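Local coordinates for bacterial transferase hexapeptide (Three repeats) family protein (Acinetobacter baumannii, PDB 4M9C) that probably acetylates an amino-sugar nucleotide with acetyl-CoA on the route to UDP-N,N'-diacetylbacillosamine, at residues A71-E77 and D144-F148; G156-I160 and I172-P177. All coordinates share one frame; numbering follows the deposited sequence.

Overall arrangement
From the N terminus the chain first builds the Rossmann-like PglD N-terminal domain, whose last helix, 73-85, begins in contact 1. It then enters the left-handed beta-helix and winds through more than two coils before 144-148 meets the start of that helix, so contact 1 closes a long loop and ties one domain to the flank of the other. Contact 2 follows in series: 156-160 and 172-177 lie 12 residues apart at their closest ends and join consecutive coils within the beta-helix. The contact centres are about 21 Å apart, yet the two touch inside the coil, where Val146 and Phe148 pack on Ile160.

Contact 1 of 2, residues A71-E77 and D144-F148; sequences ANSVVRE and DYVTF
Arg76 reaches from the first turn of helix 73-85 across Tyr145 to Thr147. Its CB points toward 144-148, and with CG anti to the backbone N (chi1 -179°) CG settles 4.0 Å from CD1 of Tyr145. The chain then bends at chi3, and NE is taken by the carbonyl O of Phe127. Farther out, NH1 gives a hydrogen bond to OG1 of Thr147 (2.9 Å, 159° at the hydrogen), with that oxygen almost in the guanidinium plane. NH2 turns back to the loop before the helix, with a weak hydrogen bond to Ala71 O and another hydrogen bond to Ile70 O. The Thr147 hydroxyl in turn donates to Ala71 O, 2.9 Å from OG1, so Ala71 O accepts from both Thr147 OG1 and Arg76 NH2. Here the Rossmann-like domain docks against a corner of the left-handed beta-helix: Tyr145 sits at the turn leading into strand 147-148, with positive phi and psi. Glu77 CB stands over the centre of the Tyr145 ring, 3.7 Å from its centroid, a CH-pi contact, while Glu77 CG lies 3.7 Å from CE2 of Tyr145. Rings of Phe127 and His163, in the neighbouring coils, meet the tyrosine with their planes close to parallel to it. Ser73 CB rests 3.0 Å from Tyr145 O, and the Ser73 hydroxyl is hydrogen-bonded to His163 ND1.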
loop_
_atom_site.group_PDB
_atom_site.type_symbol
_atom_site.label_atom_id
_atom_site.label_comp_id
_atom_site.label_asym_id
_atom_site.label_seq_id
_atom_site.Cartn_x
_atom_site.Cartn_y
_atom_site.Cartn_z
ATOM N N ALA A 71 -14.311 12.563 8.344
ATOM C CA ALA A 71 -12.870 12.793 8.437
ATOM C C ALA A 71 -12.544 14.159 9.044
ATOM O O ALA A 71 -11.544 14.312 9.746
ATOM C CB ALA A 71 -12.212 12.652 7.055
ATOM N N ASN A 72 -13.388 15.147 8.751
ATOM C CA ASN A 72 -13.248 16.496 9.319
ATOM C C ASN A 72 -13.175 16.424 10.836
ATOM O O ASN A 72 -14.177 16.146 11.493
ATOM C CB ASN A 72 -14.452 17.352 8.912
ATOM C CG ASN A 72 -14.328 18.816 9.364
ATOM O OD1 ASN A 72 -13.830 19.118 10.450
ATOM N ND2 ASN A 72 -14.795 19.719 8.525
ATOM N N SER A 73 -12.004 16.693 11.401
ATOM C CA SER A 73 -11.799 16.416 12.823
ATOM C C SER A 73 -12.481 17.414 13.758
ATOM O O SER A 73 -12.811 17.080 14.894
ATOM C CB SER A 73 -10.310 16.289 13.159
ATOM O OG SER A 73 -9.681 17.549 13.271
ATOM N N VAL A 74 -12.677 18.639 13.282
ATOM C CA VAL A 74 -13.369 19.648 14.072
ATOM C C VAL A 74 -14.821 19.224 14.234
ATOM O O VAL A 74 -15.382 19.288 15.320
ATOM C CB VAL A 74 -13.292 21.043 13.401
ATOM C CG1 VAL A 74 -14.388 21.962 13.937
ATOM C CG2 VAL A 74 -11.923 21.650 13.606
ATOM N N VAL A 75 -15.424 18.781 13.140
ATOM C CA VAL A 75 -16.794 18.288 13.180
ATOM C C VAL A 75 -16.861 17.025 14.048
ATOM O O VAL A 75 -17.788 16.846 14.850
ATOM C CB VAL A 75 -17.296 17.976 11.750
ATOM C CG1 VAL A 75 -18.601 17.166 11.792
ATOM C CG2 VAL A 75 -17.461 19.262 10.945
ATOM N N ARG A 76 -15.863 16.156 13.888
ATOM C CA ARG A 76 -15.826 14.882 14.603
ATOM C C ARG A 76 -15.839 15.110 16.110
ATOM O O ARG A 76 -16.551 14.419 16.831
ATOM C CB ARG A 76 -14.604 14.027 14.175
ATOM C CG ARG A 76 -14.527 12.654 14.877
ATOM C CD ARG A 76 -13.773 11.603 14.032
ATOM N NE ARG A 76 -12.306 11.719 14.080
ATOM C CZ ARG A 76 -11.558 12.283 13.134
ATOM N NH1 ARG A 76 -10.233 12.314 13.253
ATOM N NH2 ARG A 76 -12.126 12.818 12.065
ATOM N N GLU A 77 -15.060 16.080 16.586
ATOM C CA GLU A 77 -15.035 16.390 18.017
ATOM C C GLU A 77 -16.369 16.916 18.546
ATOM O O GLU A 77 -16.795 16.553 19.647
ATOM C CB GLU A 77 -13.936 17.401 18.353
ATOM C CG GLU A 77 -13.855 17.723 19.846
ATOM C CD GLU A 77 -12.676 18.625 20.190
ATOM O OE1 GLU A 77 -12.144 18.519 21.315
ATOM O OE2 GLU A 77 -12.282 19.441 19.332
ATOM N N ASP A 144 -5.342 13.370 19.802
ATOM C CA ASP A 144 -6.773 13.140 19.604
ATOM C C ASP A 144 -7.268 13.815 18.336
ATOM O O ASP A 144 -6.727 14.835 17.932
ATOM C CB ASP A 144 -7.577 13.690 20.785
ATOM C CG ASP A 144 -7.188 13.061 22.099
ATOM O OD1 ASP A 144 -6.727 11.902 22.090
ATOM O OD2 ASP A 144 -7.347 13.723 23.142
ATOM N N TYR A 145 -8.303 13.238 17.731
ATOM C CA TYR A 145 -8.945 13.793 16.544
ATOM C C TYR A 145 -7.973 14.028 15.401
ATOM O O TYR A 145 -8.061 15.031 14.689
ATOM C CB TYR A 145 -9.733 15.072 16.899
ATOM C CG TYR A 145 -10.785 14.788 17.951
ATOM C CD1 TYR A 145 -11.959 14.125 17.617
ATOM C CD2 TYR A 145 -10.586 15.139 19.281
ATOM C CE1 TYR A 145 -12.917 13.837 18.565
ATOM C CE2 TYR A 145 -11.548 14.857 20.246
ATOM C CZ TYR A 145 -12.706 14.203 19.877
ATOM O OH TYR A 145 -13.669 13.918 20.815
ATOM N N VAL A 146 -7.050 13.090 15.234
ATOM C CA VAL A 146 -6.095 13.129 14.140
ATOM C C VAL A 146 -6.638 12.318 12.969
ATOM O O VAL A 146 -7.265 11.258 13.155
ATOM C CB VAL A 146 -4.726 12.584 14.590
ATOM C CG1 VAL A 146 -3.795 12.402 13.400
ATOM C CG2 VAL A 146 -4.111 13.525 15.629
ATOM N N THR A 147 -6.401 12.819 11.764
ATOM C CA THR A 147 -6.905 12.193 10.556
ATOM C C THR A 147 -5.785 11.942 9.570
ATOM O O THR A 147 -5.050 12.867 9.213
ATOM C CB THR A 147 -7.962 13.091 9.882
ATOM O OG1 THR A 147 -9.082 13.235 10.757
ATOM C CG2 THR A 147 -8.431 12.479 8.579
ATOM N N PHE A 148 -5.643 10.688 9.146
ATOM C CA PHE A 148 -4.701 10.311 8.088
ATOM C C PHE A 148 -5.532 10.035 6.857
ATOM O O PHE A 148 -6.352 9.108 6.853
ATOM C CB PHE A 148 -3.936 9.009 8.436
ATOM C CG PHE A 148 -2.743 9.204 9.345
ATOM C CD1 PHE A 148 -1.736 8.257 9.384
ATOM C CD2 PHE A 148 -2.638 10.315 10.170
ATOM C CE1 PHE A 148 -0.642 8.416 10.219
ATOM C CE2 PHE A 148 -1.553 10.475 11.012
ATOM C CZ PHE A 148 -0.552 9.528 11.037
#

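Contact 2 of 2, residues G156-I160 and I172-P177; sequences GNIHI and IKQGTP
The carboxamide of Asn157 lies flat against the peptide that joins Thr176 to Pro177, the two planes nearly parallel. CG of Asn157 is directly beneath the carbonyl carbon of Thr176, 3.6 Å from that C atom, and OD1 of Asn157 comes 3.6 Å from CA of Pro177. Close to the amide plane, ND2 of Asn157 donates to a water at 2.8 Å; the same water donates to Gln174 OE1 and to Gly175 O, which should help hold the amide's rotation, and bridges both segments. Gln174 can offer OE1 there because its CG occupies the position between the backbone N and the carbonyl carbon (chi1 64°), from which the chain runs on extended.

Between the backbones, Gly175 N gives the direct hydrogen bond, 2.9 Å to Gly156 O. Next to it the two backbone segments come close at Gly175, with Gly175 CA 3.4 Å from Asn157 O in a CA-H...O contact. On the inner side of the turn, CD1 of Ile158 presses on CG2 of Ile172 at 3.5 Å, and the same methyl comes 3.3 Å from Lys173 O. Farther along the strand, the CD1 atoms of Ile160 and Ile172 are 4.2 Å apart.

Outward, Lys173 packs on Met191 of the second subunit. Isoleucines from two faces of neighbouring coils, meeting inside beneath a corner at Asn157 with positive phi and psi, are characteristic of the left-handed parallel beta-helix of hexapeptide-repeat acyltransferases; here 172-177 starts the longer loop leading to strand 181-183.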
loop_
_atom_site.group_PDB
_atom_site.type_symbol
_atom_site.label_atom_id
_atom_site.label_comp_id
_atom_site.label_asym_id
_atom_site.label_seq_id
_atom_site.Cartn_x
_atom_site.Cartn_y
_atom_site.Cartn_z
ATOM N N GLY A 156 8.954 6.583 11.762
ATOM C CA GLY A 156 9.291 6.435 13.168
ATOM C C GLY A 156 9.582 7.712 13.941
ATOM O O GLY A 156 10.059 8.697 13.384
ATOM N N ASN A 157 9.308 7.670 15.241
ATOM C CA ASN A 157 9.637 8.757 16.155
ATOM C C ASN A 157 9.026 10.080 15.733
ATOM O O ASN A 157 9.706 11.109 15.680
ATOM C CB ASN A 157 11.151 8.897 16.331
ATOM C CG ASN A 157 11.727 7.834 17.253
ATOM O OD1 ASN A 157 11.434 7.799 18.456
ATOM N ND2 ASN A 157 12.547 6.960 16.690
ATOM N N ILE A 158 7.736 10.042 15.431
ATOM C CA ILE A 158 7.011 11.246 15.053
ATOM C C ILE A 158 5.916 11.479 16.083
ATOM O O ILE A 158 5.258 10.534 16.524
ATOM C CB ILE A 158 6.423 11.096 13.642
ATOM C CG1 ILE A 158 7.562 11.017 12.616
ATOM C CG2 ILE A 158 5.451 12.245 13.321
ATOM C CD1 ILE A 158 7.134 10.563 11.232
ATOM N N HIS A 159 5.744 12.730 16.498
ATOM C CA HIS A 159 4.650 13.082 17.391
ATOM C C HIS A 159 3.685 13.979 16.621
ATOM O O HIS A 159 4.050 15.070 16.176
ATOM C CB HIS A 159 5.166 13.783 18.657
ATOM C CG HIS A 159 6.091 12.940 19.484
ATOM N ND1 HIS A 159 6.637 13.376 20.675
ATOM C CD2 HIS A 159 6.563 11.684 19.295
ATOM C CE1 HIS A 159 7.400 12.426 21.184
ATOM N NE2 HIS A 159 7.374 11.389 20.366
ATOM N N ILE A 160 2.470 13.490 16.424
ATOM C CA ILE A 160 1.443 14.235 15.704
ATOM C C ILE A 160 0.409 14.681 16.724
ATOM O O ILE A 160 -0.261 13.859 17.334
ATOM C CB ILE A 160 0.792 13.365 14.614
ATOM C CG1 ILE A 160 1.855 12.954 13.585
ATOM C CG2 ILE A 160 -0.342 14.107 13.939
ATOM C CD1 ILE A 160 1.347 12.052 12.491
ATOM N N ILE A 172 6.051 11.577 5.914
ATOM C CA ILE A 172 6.718 12.309 6.981
ATOM C C ILE A 172 8.009 11.602 7.396
ATOM O O ILE A 172 7.993 10.429 7.748
ATOM C CB ILE A 172 5.816 12.446 8.200
ATOM C CG1 ILE A 172 4.429 12.944 7.782
ATOM C CG2 ILE A 172 6.442 13.376 9.240
ATOM C CD1 ILE A 172 3.462 12.972 8.931
ATOM N N LYS A 173 9.114 12.335 7.358
ATOM C CA LYS A 173 10.428 11.825 7.732
ATOM C C LYS A 173 10.492 11.380 9.178
ATOM O O LYS A 173 9.892 11.998 10.058
ATOM C CB LYS A 173 11.483 12.911 7.525
ATOM C CG LYS A 173 12.909 12.427 7.731
ATOM C CD LYS A 173 13.910 13.562 7.582
ATOM C CE LYS A 173 15.334 13.041 7.791
ATOM N NZ LYS A 173 16.369 14.035 7.348
ATOM N N GLN A 174 11.255 10.325 9.436
ATOM C CA GLN A 174 11.397 9.840 10.798
ATOM C C GLN A 174 12.114 10.874 11.655
ATOM O O GLN A 174 12.946 11.619 11.153
ATOM C CB GLN A 174 12.162 8.510 10.820
ATOM C CG GLN A 174 13.600 8.611 10.321
ATOM C CD GLN A 174 14.279 7.243 10.239
ATOM O OE1 GLN A 174 14.601 6.634 11.261
ATOM N NE2 GLN A 174 14.486 6.755 9.021
ATOM N N GLY A 175 11.767 10.940 12.937
ATOM C CA GLY A 175 12.567 11.692 13.887
ATOM C C GLY A 175 13.581 10.755 14.536
ATOM O O GLY A 175 13.902 9.714 13.971
ATOM N N THR A 176 14.080 11.117 15.715
ATOM C CA THR A 176 14.989 10.256 16.471
ATOM C C THR A 176 14.442 10.162 17.888
ATOM O O THR A 176 13.582 10.957 18.267
ATOM C CB THR A 176 16.422 10.840 16.539
ATOM O OG1 THR A 176 16.395 12.091 17.235
ATOM C CG2 THR A 176 17.013 11.049 15.145
ATOM N N PRO A 177 14.926 9.193 18.683
ATOM C CA PRO A 177 14.413 9.099 20.055
ATOM C C PRO A 177 14.667 10.381 20.861
ATOM O O PRO A 177 13.864 10.737 21.727
ATOM C CB PRO A 177 15.200 7.923 20.642
ATOM C CG PRO A 177 15.585 7.104 19.452
ATOM C CD PRO A 177 15.858 8.094 18.363
HETATM O O HOH W 1 13.281 6.904 14.018
#